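Local coordinates for protein enterochelin esterase (Salmonella enterica subsp. enterica serovar Typhimurium, PDB 3MGA) that probably hydrolyses the ester bonds of the siderophore ferric enterobactin, so that its iron can be released inside the bacterial cell, at residues Phe36-Pro41 with Ser48-Val53; Trp54-Ile57 with Asp62-Gln65; Thr58-His63 with Trp83-Ser88; Ala67-Met72 with Asn118-Gly123. All coordinates share one frame; numbering follows the deposited sequence.

Contact 1. Residues Phe36-Pro41 with Ser48-Val53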
loop_
_atom_site.group_PDB
_atom_site.type_symbol
_atom_site.label_atom_id
_atom_site.label_comp_id
_atom_site.label_asym_id
_atom_site.label_seq_id
_atom_site.Cartn_x
_atom_site.Cartn_y
_atom_site.Cartn_z
ATOM N N PHE A 36 -6.543 -18.426 -13.153
ATOM C CA PHE A 36 -5.099 -18.276 -13.101
ATOM C C PHE A 36 -4.444 -19.504 -13.701
ATOM O O PHE A 36 -4.955 -20.617 -13.557
ATOM C CB PHE A 36 -4.644 -18.114 -11.654
ATOM C CG PHE A 36 -5.088 -16.828 -11.021
ATOM C CD1 PHE A 36 -4.184 -15.792 -10.819
ATOM C CD2 PHE A 36 -6.400 -16.645 -10.645
ATOM C CE1 PHE A 36 -4.590 -14.600 -10.229
ATOM C CE2 PHE A 36 -6.814 -15.455 -10.065
ATOM C CZ PHE A 36 -5.907 -14.431 -9.857
ATOM N N TRP A 37 -3.321 -19.299 -14.383
ATOM C CA TRP A 37 -2.585 -20.393 -14.994
ATOM C C TRP A 37 -1.108 -20.347 -14.606
ATOM O O TRP A 37 -0.499 -19.277 -14.549
ATOM C CB TRP A 37 -2.659 -20.324 -16.518
ATOM C CG TRP A 37 -4.027 -20.196 -17.102
ATOM C CD1 TRP A 37 -4.620 -19.048 -17.540
ATOM C CD2 TRP A 37 -4.967 -21.248 -17.333
ATOM N NE1 TRP A 37 -5.874 -19.318 -18.027
ATOM C CE2 TRP A 37 -6.114 -20.662 -17.913
ATOM C CE3 TRP A 37 -4.955 -22.632 -17.106
ATOM C CZ2 TRP A 37 -7.241 -21.411 -18.269
ATOM C CZ3 TRP A 37 -6.077 -23.377 -17.463
ATOM C CH2 TRP A 37 -7.202 -22.763 -18.037
ATOM N N TRP A 38 -0.552 -21.521 -14.331
ATOM C CA TRP A 38 0.862 -21.672 -14.017
ATOM C C TRP A 38 1.330 -22.912 -14.754
ATOM O O TRP A 38 0.706 -23.969 -14.655
ATOM C CB TRP A 38 1.129 -21.800 -12.512
ATOM C CG TRP A 38 2.607 -21.958 -12.191
ATOM C CD1 TRP A 38 3.565 -20.979 -12.224
ATOM C CD2 TRP A 38 3.280 -23.162 -11.785
ATOM N NE1 TRP A 38 4.793 -21.504 -11.873
ATOM C CE2 TRP A 38 4.644 -22.839 -11.598
ATOM C CE3 TRP A 38 2.862 -24.481 -11.568
ATOM C CZ2 TRP A 38 5.588 -23.783 -11.198
ATOM C CZ3 TRP A 38 3.805 -25.423 -11.173
ATOM C CH2 TRP A 38 5.152 -25.068 -10.994
ATOM N N ARG A 39 2.409 -22.762 -15.515
ATOM C CA ARG A 39 2.982 -23.855 -16.286
ATOM C C ARG A 39 4.108 -24.485 -15.480
ATOM O O ARG A 39 5.090 -23.820 -15.149
ATOM C CB ARG A 39 3.529 -23.338 -17.617
ATOM C CG ARG A 39 4.054 -24.431 -18.539
ATOM C CD ARG A 39 4.530 -23.859 -19.864
ATOM N NE ARG A 39 4.822 -24.905 -20.841
ATOM C CZ ARG A 39 5.267 -24.684 -22.077
ATOM N NH1 ARG A 39 5.490 -23.443 -22.513
ATOM N NH2 ARG A 39 5.492 -25.709 -22.886
ATOM N N ASP A 40 3.962 -25.766 -15.158
ATOM C CA ASP A 40 4.979 -26.475 -14.395
ATOM C C ASP A 40 6.172 -26.719 -15.313
ATOM O O ASP A 40 6.023 -27.337 -16.364
ATOM C CB ASP A 40 4.415 -27.797 -13.858
ATOM C CG ASP A 40 5.345 -28.478 -12.865
ATOM O OD1 ASP A 40 6.579 -28.310 -12.964
ATOM O OD2 ASP A 40 4.836 -29.201 -11.985
ATOM N N PRO A 41 7.361 -26.214 -14.934
ATOM C CA PRO A 41 8.520 -26.428 -15.795
ATOM C C PRO A 41 9.091 -27.844 -15.728
ATOM O O PRO A 41 9.887 -28.208 -16.591
ATOM C CB PRO A 41 9.558 -25.413 -15.277
ATOM C CG PRO A 41 8.950 -24.716 -14.123
ATOM C CD PRO A 41 7.697 -25.427 -13.735
ATOM N N SER A 48 7.133 -34.194 -12.745
ATOM C CA SER A 48 7.195 -33.129 -11.739
ATOM C C SER A 48 6.880 -33.591 -10.311
ATOM O O SER A 48 5.871 -34.254 -10.078
ATOM C CB SER A 48 6.231 -32.001 -12.103
ATOM O OG SER A 48 6.233 -30.999 -11.099
ATOM N N PRO A 49 7.729 -33.202 -9.342
ATOM C CA PRO A 49 7.534 -33.555 -7.945
ATOM C C PRO A 49 6.702 -32.514 -7.187
ATOM O O PRO A 49 6.603 -32.588 -5.962
ATOM C CB PRO A 49 8.960 -33.546 -7.408
ATOM C CG PRO A 49 9.589 -32.392 -8.135
ATOM C CD PRO A 49 8.933 -32.363 -9.510
ATOM N N ILE A 50 6.115 -31.555 -7.905
ATOM C CA ILE A 50 5.316 -30.505 -7.277
ATOM C C ILE A 50 4.015 -31.017 -6.650
ATOM O O ILE A 50 3.195 -31.663 -7.311
ATOM C CB ILE A 50 4.981 -29.371 -8.272
ATOM C CG1 ILE A 50 6.263 -28.676 -8.744
ATOM C CG2 ILE A 50 4.066 -28.356 -7.627
ATOM C CD1 ILE A 50 7.081 -28.057 -7.622
ATOM N N ARG A 51 3.849 -30.696 -5.366
ATOM C CA ARG A 51 2.678 -31.073 -4.580
ATOM C C ARG A 51 1.661 -29.925 -4.518
ATOM O O ARG A 51 0.459 -30.143 -4.673
ATOM C CB ARG A 51 3.098 -31.438 -3.150
ATOM C CG ARG A 51 3.991 -32.665 -3.011
ATOM C CD ARG A 51 3.264 -33.949 -3.357
ATOM N NE ARG A 51 4.066 -35.133 -3.054
ATOM C CZ ARG A 51 3.643 -36.390 -3.198
ATOM N NH1 ARG A 51 2.416 -36.643 -3.645
ATOM N NH2 ARG A 51 4.449 -37.400 -2.891
ATOM N N ARG A 52 2.147 -28.710 -4.275
ATOM C CA ARG A 52 1.265 -27.530 -4.177
ATOM C C ARG A 52 1.700 -26.366 -5.060
ATOM O O ARG A 52 2.853 -26.253 -5.460
ATOM C CB ARG A 52 1.211 -27.016 -2.731
ATOM C CG ARG A 52 0.655 -27.992 -1.696
ATOM C CD ARG A 52 -0.833 -28.275 -1.888
ATOM N NE ARG A 52 -1.365 -29.085 -0.790
ATOM C CZ ARG A 52 -1.345 -30.416 -0.737
ATOM N NH1 ARG A 52 -0.815 -31.136 -1.722
ATOM N NH2 ARG A 52 -1.858 -31.037 0.319
ATOM N N VAL A 53 0.736 -25.501 -5.347
ATOM C CA VAL A 53 0.947 -24.278 -6.113
ATOM C C VAL A 53 -0.052 -23.304 -5.507
ATOM O O VAL A 53 -1.158 -23.135 -6.018
ATOM C CB VAL A 53 0.666 -24.451 -7.613
ATOM C CG1 VAL A 53 1.018 -23.176 -8.340
ATOM C CG2 VAL A 53 1.456 -25.630 -8.184
#
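Asp40 OD2 is held by three groups: the Ser48 hydroxyl donates to it across the contact, Arg74 adds a salt bridge and Trp81 NE1 a weak hydrogen bond. The modelled separation of Ser48 OG and Asp40 OD2 is 2.4 Å, shorter than usual, so its exact value is doubtful. Asp40 holds CG anti to its own N (chi1 -170°), which carries the carboxylate across to the second segment. There the serine works both ways, since OG also accepts from Ile50 N at 3.2 Å in an ST turn with a fairly straight N-H (165°). A small hydroxyl residue suits this place, because one oxygen can both tie off the turn and reach the acid. Beside the polar cluster, Ile50 CG1 rests 3.6 Å from Asp40 OD2, so apolar carbon borders the buried carboxylate, whose charge Arg74 probably helps to balance. The rest of the contact is aromatic and aliphatic. Val53 sets CG1 over one face of the Trp38 indole, near the rim and 3.7 Å above the plane, while Asp40 N lies over the opposite face. The other valine branch, CG2, meets the ring obliquely, 3.8 Å from Trp38 CZ3. At the ring's edge Ile50 CG1 comes near the plane, though more loosely. Strand 52-57 is entered through a classic beta bulge, Arg51 and Arg52 both facing Thr100. Trp38 and Val53 pack between the sheet holding strand 32-39 and the one holding strand 52-57, as in an immunoglobulin-like E-set beta sandwich.

Contact 2. Residues Trp54-Ile57 with Asp62-Gln65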
loop_
_atom_site.group_PDB
_atom_site.type_symbol
_atom_site.label_atom_id
_atom_site.label_comp_id
_atom_site.label_asym_id
_atom_site.label_seq_id
_atom_site.Cartn_x
_atom_site.Cartn_y
_atom_site.Cartn_z
ATOM N N TRP A 54 0.336 -22.682 -4.396
ATOM C CA TRP A 54 -0.553 -21.766 -3.689
ATOM C C TRP A 54 -0.732 -20.458 -4.450
ATOM O O TRP A 54 0.207 -19.928 -5.047
ATOM C CB TRP A 54 -0.054 -21.495 -2.261
ATOM C CG TRP A 54 0.220 -22.756 -1.445
ATOM C CD1 TRP A 54 1.442 -23.325 -1.206
ATOM C CD2 TRP A 54 -0.741 -23.598 -0.796
ATOM N NE1 TRP A 54 1.301 -24.453 -0.447
ATOM C CE2 TRP A 54 -0.028 -24.646 -0.176
ATOM C CE3 TRP A 54 -2.134 -23.564 -0.669
ATOM C CZ2 TRP A 54 -0.659 -25.655 0.554
ATOM C CZ3 TRP A 54 -2.762 -24.566 0.053
ATOM C CH2 TRP A 54 -2.024 -25.601 0.655
ATOM N N VAL A 55 -1.958 -19.957 -4.444
ATOM C CA VAL A 55 -2.274 -18.714 -5.103
ATOM C C VAL A 55 -2.485 -17.750 -3.958
ATOM O O VAL A 55 -3.449 -17.878 -3.203
ATOM C CB VAL A 55 -3.530 -18.866 -5.985
ATOM C CG1 VAL A 55 -3.882 -17.554 -6.678
ATOM C CG2 VAL A 55 -3.304 -19.990 -7.019
ATOM N N TYR A 56 -1.550 -16.820 -3.795
ATOM C CA TYR A 56 -1.610 -15.851 -2.708
ATOM C C TYR A 56 -1.986 -14.495 -3.276
ATOM O O TYR A 56 -1.142 -13.786 -3.801
ATOM C CB TYR A 56 -0.263 -15.793 -1.990
ATOM C CG TYR A 56 -0.266 -15.038 -0.681
ATOM C CD1 TYR A 56 -0.552 -15.692 0.519
ATOM C CD2 TYR A 56 0.048 -13.678 -0.631
ATOM C CE1 TYR A 56 -0.545 -15.012 1.734
ATOM C CE2 TYR A 56 0.060 -12.987 0.576
ATOM C CZ TYR A 56 -0.237 -13.656 1.757
ATOM O OH TYR A 56 -0.221 -12.974 2.956
ATOM N N ILE A 57 -3.272 -14.165 -3.185
ATOM C CA ILE A 57 -3.809 -12.911 -3.684
ATOM C C ILE A 57 -4.137 -12.028 -2.487
ATOM O O ILE A 57 -4.909 -12.423 -1.615
ATOM C CB ILE A 57 -5.096 -13.150 -4.511
ATOM C CG1 ILE A 57 -4.855 -14.202 -5.602
ATOM C CG2 ILE A 57 -5.582 -11.855 -5.135
ATOM C CD1 ILE A 57 -6.090 -14.549 -6.420
ATOM N N ASP A 62 -5.611 -14.716 1.440
ATOM C CA ASP A 62 -4.637 -14.638 2.541
ATOM C C ASP A 62 -5.317 -14.592 3.918
ATOM O O ASP A 62 -6.490 -14.920 4.050
ATOM C CB ASP A 62 -3.688 -13.445 2.334
ATOM C CG ASP A 62 -4.406 -12.100 2.338
ATOM O OD1 ASP A 62 -5.617 -12.058 2.628
ATOM O OD2 ASP A 62 -3.752 -11.074 2.044
ATOM N N HIS A 63 -4.568 -14.188 4.935
ATOM C CA HIS A 63 -5.078 -14.112 6.297
ATOM C C HIS A 63 -6.069 -12.970 6.533
ATOM O O HIS A 63 -6.813 -13.001 7.512
ATOM C CB HIS A 63 -3.916 -13.950 7.270
ATOM C CG HIS A 63 -3.206 -12.640 7.136
ATOM N ND1 HIS A 63 -3.532 -11.539 7.898
ATOM C CD2 HIS A 63 -2.204 -12.249 6.316
ATOM C CE1 HIS A 63 -2.752 -10.528 7.561
ATOM N NE2 HIS A 63 -1.938 -10.933 6.601
ATOM N N HIS A 64 -6.073 -11.956 5.669
ATOM C CA HIS A 64 -6.997 -10.829 5.839
ATOM C C HIS A 64 -8.464 -11.263 5.707
ATOM O O HIS A 64 -9.351 -10.660 6.317
ATOM C CB HIS A 64 -6.662 -9.672 4.879
ATOM C CG HIS A 64 -5.330 -9.039 5.144
ATOM N ND1 HIS A 64 -5.145 -8.068 6.104
ATOM C CD2 HIS A 64 -4.114 -9.244 4.580
ATOM C CE1 HIS A 64 -3.876 -7.699 6.119
ATOM N NE2 HIS A 64 -3.228 -8.401 5.206
ATOM N N GLN A 65 -8.715 -12.305 4.916
ATOM C CA GLN A 65 -10.070 -12.840 4.752
ATOM C C GLN A 65 -10.213 -14.171 5.489
ATOM O O GLN A 65 -11.212 -14.867 5.302
ATOM C CB GLN A 65 -10.389 -13.073 3.267
ATOM C CG GLN A 65 -10.377 -11.832 2.401
ATOM C CD GLN A 65 -11.448 -10.828 2.780
ATOM O OE1 GLN A 65 -11.343 -9.648 2.455
ATOM N NE2 GLN A 65 -12.472 -11.285 3.478
#
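Tyr56 lays its phenol against the CB of Asp62, and this is the tight part of the contact: Tyr56 CZ lies 3.5 Å from Asp62 CB, with Tyr56 CE1 and OH almost as near. Asp62 OD2 stays 4.1 Å from Tyr56 OH, so it is the carbon of the aspartate that packs on the aromatic. The methylene meets the ring obliquely, and the ring and carboxylate planes are 72° apart. With CG anti to the backbone N (chi1 -168°), the end of the tyrosine side chain comes nearer to Asp62. Asp62 suits its side of the pair since its oxygens are used within the loop. OD1 accepts from His64 N at 3.1 Å, from well above the carboxylate plane (67°), making an Asx turn, and OD2 has its partner in Gly59. The Asx turn follows the reversal at 58-61, which brings Asp62 back beside Tyr56 of strand 52-57, a strand of the E-set beta sandwich. Away from the phenol the contact slackens. Tyr56 OH only approaches the edge of the His63 imidazole, 4.0 Å from CD2, and Ile57 O faces Asp62 N at 3.9 Å without a hydrogen bond. His64 is partly exposed, and its CD2 lies 3.3 Å above the His63 ring plane, near the rim. The same His64 ring also meets His383, which belongs to the putative esterase part of the chain.

Contact 3. Residues Thr58-His63 with Trp83-Ser88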
loop_
_atom_site.group_PDB
_atom_site.type_symbol
_atom_site.label_atom_id
_atom_site.label_comp_id
_atom_site.label_asym_id
_atom_site.label_seq_id
_atom_site.Cartn_x
_atom_site.Cartn_y
_atom_site.Cartn_z
ATOM N N THR A 58 -3.544 -10.839 -2.441
ATOM C CA THR A 58 -3.767 -9.914 -1.332
ATOM C C THR A 58 -5.259 -9.634 -1.107
ATOM O O THR A 58 -5.984 -9.267 -2.031
ATOM C CB THR A 58 -3.024 -8.574 -1.558
ATOM O OG1 THR A 58 -1.633 -8.835 -1.736
ATOM C CG2 THR A 58 -3.208 -7.629 -0.371
ATOM N N GLY A 59 -5.705 -9.826 0.131
ATOM C CA GLY A 59 -7.098 -9.588 0.502
ATOM C C GLY A 59 -8.134 -10.531 -0.100
ATOM O O GLY A 59 -9.330 -10.254 -0.032
ATOM N N VAL A 60 -7.699 -11.633 -0.699
ATOM C CA VAL A 60 -8.645 -12.579 -1.277
ATOM C C VAL A 60 -8.395 -14.006 -0.777
ATOM O O VAL A 60 -9.333 -14.664 -0.323
ATOM C CB VAL A 60 -8.637 -12.542 -2.808
ATOM C CG1 VAL A 60 -9.635 -13.567 -3.364
ATOM C CG2 VAL A 60 -8.978 -11.158 -3.294
ATOM N N THR A 61 -7.146 -14.472 -0.848
ATOM C CA THR A 61 -6.805 -15.815 -0.388
ATOM C C THR A 61 -5.784 -15.835 0.748
ATOM O O THR A 61 -5.165 -16.868 1.004
ATOM C CB THR A 61 -6.248 -16.684 -1.534
ATOM O OG1 THR A 61 -4.987 -16.161 -1.980
ATOM C CG2 THR A 61 -7.241 -16.760 -2.695
ATOM N N ASP A 62 -5.611 -14.716 1.440
ATOM C CA ASP A 62 -4.637 -14.638 2.541
ATOM C C ASP A 62 -5.317 -14.592 3.918
ATOM O O ASP A 62 -6.490 -14.920 4.050
ATOM C CB ASP A 62 -3.688 -13.445 2.334
ATOM C CG ASP A 62 -4.406 -12.100 2.338
ATOM O OD1 ASP A 62 -5.617 -12.058 2.628
ATOM O OD2 ASP A 62 -3.752 -11.074 2.044
ATOM N N HIS A 63 -4.568 -14.188 4.935
ATOM C CA HIS A 63 -5.078 -14.112 6.297
ATOM C C HIS A 63 -6.069 -12.970 6.533
ATOM O O HIS A 63 -6.813 -13.001 7.512
ATOM C CB HIS A 63 -3.916 -13.950 7.270
ATOM C CG HIS A 63 -3.206 -12.640 7.136
ATOM N ND1 HIS A 63 -3.532 -11.539 7.898
ATOM C CD2 HIS A 63 -2.204 -12.249 6.316
ATOM C CE1 HIS A 63 -2.752 -10.528 7.561
ATOM N NE2 HIS A 63 -1.938 -10.933 6.601
ATOM N N TRP A 83 -6.560 -22.597 -11.318
ATOM C CA TRP A 83 -7.332 -22.236 -10.143
ATOM C C TRP A 83 -8.142 -21.003 -10.494
ATOM O O TRP A 83 -7.642 -20.085 -11.134
ATOM C CB TRP A 83 -6.432 -21.971 -8.936
ATOM C CG TRP A 83 -7.196 -21.626 -7.703
ATOM C CD1 TRP A 83 -7.718 -22.496 -6.789
ATOM C CD2 TRP A 83 -7.530 -20.313 -7.247
ATOM N NE1 TRP A 83 -8.358 -21.804 -5.790
ATOM C CE2 TRP A 83 -8.259 -20.461 -6.047
ATOM C CE3 TRP A 83 -7.285 -19.023 -7.736
ATOM C CZ2 TRP A 83 -8.748 -19.365 -5.328
ATOM C CZ3 TRP A 83 -7.766 -17.930 -7.015
ATOM C CH2 TRP A 83 -8.485 -18.111 -5.824
ATOM N N SER A 84 -9.398 -20.989 -10.074
ATOM C CA SER A 84 -10.280 -19.875 -10.369
ATOM C C SER A 84 -10.979 -19.380 -9.126
ATOM O O SER A 84 -11.031 -20.077 -8.111
ATOM C CB SER A 84 -11.318 -20.298 -11.410
ATOM O OG SER A 84 -10.689 -20.656 -12.627
ATOM N N THR A 85 -11.522 -18.170 -9.224
ATOM C CA THR A 85 -12.240 -17.545 -8.128
ATOM C C THR A 85 -13.134 -16.437 -8.664
ATOM O O THR A 85 -13.125 -16.154 -9.861
ATOM C CB THR A 85 -11.260 -16.940 -7.093
ATOM O OG1 THR A 85 -11.995 -16.251 -6.072
ATOM C CG2 THR A 85 -10.319 -15.959 -7.755
ATOM N N ALA A 86 -13.911 -15.827 -7.769
ATOM C CA ALA A 86 -14.786 -14.717 -8.118
ATOM C C ALA A 86 -14.175 -13.413 -7.598
ATOM O O ALA A 86 -13.632 -13.371 -6.494
ATOM C CB ALA A 86 -16.160 -14.918 -7.530
ATOM N N LEU A 87 -14.254 -12.356 -8.403
ATOM C CA LEU A 87 -13.733 -11.049 -8.017
ATOM C C LEU A 87 -14.698 -9.968 -8.460
ATOM O O LEU A 87 -15.354 -10.104 -9.494
ATOM C CB LEU A 87 -12.361 -10.817 -8.640
ATOM C CG LEU A 87 -11.248 -11.741 -8.147
ATOM C CD1 LEU A 87 -9.984 -11.540 -8.957
ATOM C CD2 LEU A 87 -10.985 -11.521 -6.650
ATOM N N SER A 88 -14.796 -8.898 -7.677
ATOM C CA SER A 88 -15.689 -7.793 -8.009
ATOM C C SER A 88 -15.148 -6.980 -9.190
ATOM O O SER A 88 -13.961 -6.991 -9.476
ATOM C CB SER A 88 -15.885 -6.885 -6.801
ATOM O OG SER A 88 -14.661 -6.271 -6.450
#
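Val60 and Leu87 supply one apolar pair, Thr61 and Trp83 the other, and no hydrogen bond passes between the two segments. In the first pair both valine methyls press on a single leucine methyl: Val60 CG2 lies 3.9 Å from Leu87 CD2, and CG1 only slightly farther off. Branched aliphatic side chains suit an apolar contact of this kind. In the second pair the side chains come from opposite directions, and Thr61 CG2 ends 3.6 Å from Trp83 CH2, meeting the indole's benzene end obliquely. The surfaces joined in this way belong to the two halves of an E-set beta sandwich, the loop leaving strand 52-57 of one sheet and strand 80-87 of the other. Polar interactions organise each side separately. Thr61 places OG1 between its backbone N and carbonyl carbon (chi1 66°), so the hydroxyl turns back to strand 52-57, bonding with Val55 O and Ile57 N, while the methyl is left for the tryptophan. Threonine is thus well matched, with a polar and an apolar branch for two neighbours. Within the loop, Gly59 N donates to Asp62 OD2 at 3.0 Å along a nearly straight line (170°), a bridge that holds the turn carrying Val60 and Thr61; the positive phi at Gly59 is one that glycine adopts easily. Trp83, for its part, has NE1 bonded to Gln70 OE1.

Contact 4. Residues Ala67-Met72 with Asn118-Gly123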
loop_
_atom_site.group_PDB
_atom_site.type_symbol
_atom_site.label_atom_id
_atom_site.label_comp_id
_atom_site.label_asym_id
_atom_site.label_seq_id
_atom_site.Cartn_x
_atom_site.Cartn_y
_atom_site.Cartn_z
ATOM N N ALA A 67 -9.030 -16.854 4.888
ATOM C CA ALA A 67 -9.308 -17.820 3.849
ATOM C C ALA A 67 -8.508 -19.094 4.040
ATOM O O ALA A 67 -7.374 -19.068 4.536
ATOM C CB ALA A 67 -9.006 -17.213 2.477
ATOM N N GLN A 68 -9.114 -20.212 3.660
ATOM C CA GLN A 68 -8.441 -21.489 3.720
ATOM C C GLN A 68 -7.439 -21.421 2.571
ATOM O O GLN A 68 -7.801 -20.988 1.476
ATOM C CB GLN A 68 -9.439 -22.640 3.547
ATOM C CG GLN A 68 -10.486 -22.709 4.669
ATOM C CD GLN A 68 -11.582 -23.744 4.432
ATOM O OE1 GLN A 68 -11.655 -24.367 3.373
ATOM N NE2 GLN A 68 -12.453 -23.914 5.422
ATOM N N PRO A 69 -6.168 -21.798 2.826
ATOM C CA PRO A 69 -5.111 -21.761 1.810
ATOM C C PRO A 69 -5.545 -22.373 0.485
ATOM O O PRO A 69 -5.937 -23.539 0.435
ATOM C CB PRO A 69 -3.988 -22.569 2.448
ATOM C CG PRO A 69 -4.170 -22.352 3.901
ATOM C CD PRO A 69 -5.646 -22.236 4.134
ATOM N N GLN A 70 -5.479 -21.570 -0.573
ATOM C CA GLN A 70 -5.892 -21.994 -1.906
ATOM C C GLN A 70 -4.711 -22.393 -2.766
ATOM O O GLN A 70 -3.763 -21.635 -2.914
ATOM C CB GLN A 70 -6.653 -20.864 -2.597
ATOM C CG GLN A 70 -7.899 -20.443 -1.858
ATOM C CD GLN A 70 -8.912 -21.561 -1.778
ATOM O OE1 GLN A 70 -9.161 -22.252 -2.758
ATOM N NE2 GLN A 70 -9.516 -21.728 -0.614
ATOM N N THR A 71 -4.789 -23.591 -3.330
ATOM C CA THR A 71 -3.752 -24.116 -4.206
ATOM C C THR A 71 -4.371 -24.479 -5.536
ATOM O O THR A 71 -5.558 -24.805 -5.604
ATOM C CB THR A 71 -3.097 -25.388 -3.633
ATOM O OG1 THR A 71 -2.179 -25.930 -4.594
ATOM C CG2 THR A 71 -4.156 -26.443 -3.310
HETATM N N MSE A 72 -3.570 -24.423 -6.594
HETATM C CA MSE A 72 -4.049 -24.794 -7.910
HETATM C C MSE A 72 -4.117 -26.322 -8.012
HETATM O O MSE A 72 -3.704 -27.054 -7.100
HETATM C CB MSE A 72 -3.128 -24.269 -9.014
HETATM C CG MSE A 72 -2.952 -22.764 -9.062
HETATM SE SE MSE A 72 -2.055 -22.221 -10.707
HETATM C CE MSE A 72 -1.970 -20.296 -10.417
ATOM N N ASN A 118 -3.902 -16.178 13.235
ATOM C CA ASN A 118 -2.537 -16.370 13.713
ATOM C C ASN A 118 -1.918 -17.620 13.103
ATOM O O ASN A 118 -0.752 -17.607 12.704
ATOM C CB ASN A 118 -2.509 -16.458 15.240
ATOM C CG ASN A 118 -2.970 -15.176 15.907
ATOM O OD1 ASN A 118 -2.947 -14.102 15.303
ATOM N ND2 ASN A 118 -3.382 -15.281 17.166
ATOM N N VAL A 119 -2.710 -18.691 13.017
ATOM C CA VAL A 119 -2.247 -19.955 12.441
ATOM C C VAL A 119 -1.955 -19.793 10.945
ATOM O O VAL A 119 -1.026 -20.412 10.424
ATOM C CB VAL A 119 -3.263 -21.102 12.671
ATOM C CG1 VAL A 119 -2.763 -22.399 12.049
ATOM C CG2 VAL A 119 -3.506 -21.300 14.155
ATOM N N LEU A 120 -2.742 -18.960 10.263
ATOM C CA LEU A 120 -2.529 -18.707 8.831
ATOM C C LEU A 120 -1.201 -17.996 8.572
ATOM O O LEU A 120 -0.335 -18.549 7.887
ATOM C CB LEU A 120 -3.686 -17.913 8.206
ATOM C CG LEU A 120 -5.000 -18.655 7.968
ATOM C CD1 LEU A 120 -6.043 -17.709 7.369
ATOM C CD2 LEU A 120 -4.771 -19.848 7.046
ATOM N N ARG A 121 -1.036 -16.781 9.098
ATOM C CA ARG A 121 0.228 -16.058 8.904
ATOM C C ARG A 121 1.438 -16.932 9.178
ATOM O O ARG A 121 2.394 -16.921 8.403
ATOM C CB ARG A 121 0.325 -14.769 9.730
ATOM C CG ARG A 121 -0.191 -13.537 9.006
ATOM C CD ARG A 121 0.364 -12.254 9.638
ATOM N NE ARG A 121 0.263 -11.108 8.732
ATOM C CZ ARG A 121 0.716 -9.885 9.010
ATOM N NH1 ARG A 121 1.306 -9.632 10.174
ATOM N NH2 ARG A 121 0.583 -8.908 8.118
ATOM N N GLU A 122 1.395 -17.686 10.273
ATOM C CA GLU A 122 2.487 -18.579 10.622
ATOM C C GLU A 122 2.752 -19.499 9.436
ATOM O O GLU A 122 3.867 -19.562 8.933
ATOM C CB GLU A 122 2.139 -19.388 11.878
ATOM C CG GLU A 122 3.247 -20.310 12.392
ATOM C CD GLU A 122 4.490 -19.565 12.879
ATOM O OE1 GLU A 122 5.356 -20.214 13.508
ATOM O OE2 GLU A 122 4.603 -18.340 12.651
ATOM N N GLY A 123 1.716 -20.187 8.973
ATOM C CA GLY A 123 1.840 -21.087 7.829
ATOM C C GLY A 123 2.420 -20.391 6.607
ATOM O O GLY A 123 3.294 -20.940 5.929
#
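Helix 117-127 lies against the loop that runs from strand 52-57 to strand 73-74 in the E-set domain, and between 67-72 and 118-123 it is Leu120 that makes the contact, meeting Ala67 and Pro69. Its CG stands anti to the carbonyl carbon (chi1 -74°); both methyls approach the backbone oxygen of Ala67, and CD2 also meets Pro69. The closest approach is that of CD1, with 3.4 Å between Leu120 CD1 and Ala67 O. At the proline ring, Leu120 CD2 and Pro69 CD are 3.9 Å apart. The leucine and proline side chains pass each other at a slant. A leucine suits a buried helix position facing a loop, since its forked end can touch two residues at once, and the compact proline ring offers it an apolar surface. Farther along, the loop is held by polar bonds. Gln70 NE2 donates to Gln68 O at 2.8 Å, from 38° above the carbonyl plane. Gln68 starts away from the helix at CB, and its NE2 bonds to Ala110 O and Glu113 O. Thr71 OG1 gives its proton to a lone pair of Met72 O, in the carbonyl plane at 3.1 Å, and accepts from Val53 N. Between helix and loop segment no hydrogen bond forms, which suggests that Leu120 packs mainly by apolar and van der Waals contact, while the loop is probably held by its own polar bonds and its pairing with strand 52-57.

Overall arrangement
From the N terminus, strand 32-39 leads into contact 1, which closes the short loop 42-47 and spans the two sheets of the sandwich. Strand 52-57 then runs on into contact 2, which closes the turn 58-61. Contact 3 begins on that turn, sharing Asp62 and His63 with contact 2, and returns to strand 80-87, the sheet neighbour of strand 32-39. Contact 4 opens inside the loop closed by contact 3 and ends beyond it on helix 117-127, so contacts 3 and 4 cross, whereas contact 1 precedes the others in series. Met72 packs on Phe36 and Trp38, tying contact 4 to contact 1.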